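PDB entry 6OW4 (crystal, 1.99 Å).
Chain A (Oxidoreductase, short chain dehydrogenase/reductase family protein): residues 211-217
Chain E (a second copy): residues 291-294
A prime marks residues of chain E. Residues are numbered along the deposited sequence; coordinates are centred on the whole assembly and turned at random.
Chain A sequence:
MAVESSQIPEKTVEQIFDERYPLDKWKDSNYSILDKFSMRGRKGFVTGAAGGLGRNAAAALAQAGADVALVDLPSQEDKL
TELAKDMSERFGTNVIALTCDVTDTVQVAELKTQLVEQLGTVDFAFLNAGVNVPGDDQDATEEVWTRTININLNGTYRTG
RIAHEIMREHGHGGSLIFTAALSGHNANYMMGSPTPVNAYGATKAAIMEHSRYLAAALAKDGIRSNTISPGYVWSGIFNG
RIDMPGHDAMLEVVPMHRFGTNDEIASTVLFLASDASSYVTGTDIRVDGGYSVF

Chain A 211-217: SRYLAAA
Chain E 291-294: YSVF

Contact between a helix of chain A (residues 211-217) and the last residues of chain E, Tyr291′ to Phe294′, burying 274 Å². The chain A stretch is regular helix, phi -55 to -75, psi -36 to -51, with Ala216 N bonded to Arg212 O at 3.2 Å. Residues 291′-293′ also have helical phi/psi but lack the regular bonds; a weak bond of 2.8 Å links Phe294′ N to Tyr291′ O. The backbones come nearest at Arg212 and Val293′, CA to CA 5.8 Å. Val293′ (chi1 t), its CA-to-CB bond sideways, is the most covered residue. Its CG1 lies 3.3 Å from Arg212 O and 3.5 Å from Ala216 CB, so one methyl packs against successive turns, while CG2 is 4.4 Å from Ala215 CB. The CA-to-CB bond of Arg212 points toward chain E; with chi1 to chi3 m, t, p and chi4 71°, its guanidinium has Val293′ CA over one face. Near the guanidinium plane, Arg212 NH2 donates a hydrogen bond to Ser292′ O at 3.1 Å and 160°; Val293′ O, 3.5 Å from the same NH2, is poorly angled. Ala216 CB also meets Phe294′ CZ at 4.2 Å, obliquely to the ring: the CA-to-CB bond of Phe294′ (chi1 m, chi2 -48°) points away, but its end comes nearer. Those of Tyr213, Leu214 and Ala217 point away.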

# COMPACT_ATOMS: atom_id res chain seq x y z
N SER A 211 1.95 7.19 -13.84
CA SER A 211 2.04 8.57 -13.27
C SER A 211 3.25 8.67 -12.34
O SER A 211 3.89 9.74 -12.32
CB SER A 211 0.77 8.94 -12.55
OG SER A 211 0.92 10.19 -11.88
N ARG A 212 3.55 7.61 -11.59
CA ARG A 212 4.68 7.54 -10.63
C ARG A 212 6.00 7.66 -11.40
O ARG A 212 6.85 8.48 -10.99
CB ARG A 212 4.61 6.27 -9.77
CG ARG A 212 3.67 6.40 -8.59
CD ARG A 212 3.38 5.09 -7.88
NE ARG A 212 4.55 4.48 -7.27
CZ ARG A 212 5.18 4.94 -6.19
NH1 ARG A 212 4.77 6.04 -5.58
NH2 ARG A 212 6.24 4.30 -5.73
N TYR A 213 6.16 6.90 -12.49
CA TYR A 213 7.38 6.95 -13.33
C TYR A 213 7.58 8.38 -13.86
O TYR A 213 8.71 8.91 -13.74
CB TYR A 213 7.34 5.99 -14.52
CG TYR A 213 8.50 6.24 -15.45
CD1 TYR A 213 9.76 5.76 -15.15
CD2 TYR A 213 8.36 7.07 -16.55
CE1 TYR A 213 10.85 6.03 -15.96
CE2 TYR A 213 9.44 7.36 -17.37
CZ TYR A 213 10.69 6.84 -17.08
OH TYR A 213 11.76 7.11 -17.87
N LEU A 214 6.54 8.96 -14.45
CA LEU A 214 6.57 10.32 -15.07
C LEU A 214 6.95 11.36 -14.01
O LEU A 214 7.73 12.26 -14.34
CB LEU A 214 5.21 10.64 -15.69
CG LEU A 214 4.83 9.84 -16.94
CD1 LEU A 214 3.43 10.20 -17.40
CD2 LEU A 214 5.84 10.07 -18.06
N ALA A 215 6.40 11.23 -12.80
CA ALA A 215 6.70 12.12 -11.65
C ALA A 215 8.21 12.13 -11.40
O ALA A 215 8.77 13.23 -11.21
CB ALA A 215 5.95 11.66 -10.43
N ALA A 216 8.85 10.96 -11.43
CA ALA A 216 10.30 10.78 -11.20
C ALA A 216 11.10 11.26 -12.43
O ALA A 216 12.13 11.91 -12.24
CB ALA A 216 10.61 9.34 -10.89
N ALA A 217 10.63 10.92 -13.63
CA ALA A 217 11.32 11.17 -14.92
C ALA A 217 11.25 12.66 -15.29
O ALA A 217 12.24 13.16 -15.85
CB ALA A 217 10.73 10.31 -16.00
N TYR E 291 9.82 11.44 -3.49
CA TYR E 291 10.70 10.46 -2.80
C TYR E 291 10.09 9.06 -2.96
O TYR E 291 10.79 8.15 -3.46
CB TYR E 291 10.87 10.80 -1.32
CG TYR E 291 11.80 9.89 -0.56
CD1 TYR E 291 11.46 8.56 -0.30
CD2 TYR E 291 13.01 10.34 -0.08
CE1 TYR E 291 12.31 7.72 0.40
CE2 TYR E 291 13.87 9.52 0.63
CZ TYR E 291 13.52 8.20 0.87
OH TYR E 291 14.37 7.38 1.56
N SER E 292 8.83 8.91 -2.54
CA SER E 292 8.05 7.65 -2.48
C SER E 292 8.22 6.83 -3.76
O SER E 292 8.23 5.59 -3.67
CB SER E 292 6.59 7.93 -2.24
OG SER E 292 6.01 8.63 -3.34
N VAL E 293 8.32 7.51 -4.91
CA VAL E 293 8.49 6.88 -6.25
C VAL E 293 9.73 5.97 -6.21
O VAL E 293 9.59 4.79 -6.58
CB VAL E 293 8.61 7.94 -7.37
CG1 VAL E 293 8.86 7.28 -8.71
CG2 VAL E 293 7.39 8.84 -7.44
N PHE E 294 10.88 6.49 -5.77
CA PHE E 294 12.14 5.73 -5.61
C PHE E 294 12.03 4.81 -4.39
O PHE E 294 11.85 3.60 -4.53
CB PHE E 294 13.34 6.68 -5.49
CG PHE E 294 13.68 7.45 -6.74
CD1 PHE E 294 13.78 6.82 -7.97
CD2 PHE E 294 13.94 8.81 -6.68
CE1 PHE E 294 14.10 7.53 -9.11
CE2 PHE E 294 14.26 9.52 -7.83
CZ PHE E 294 14.34 8.88 -9.04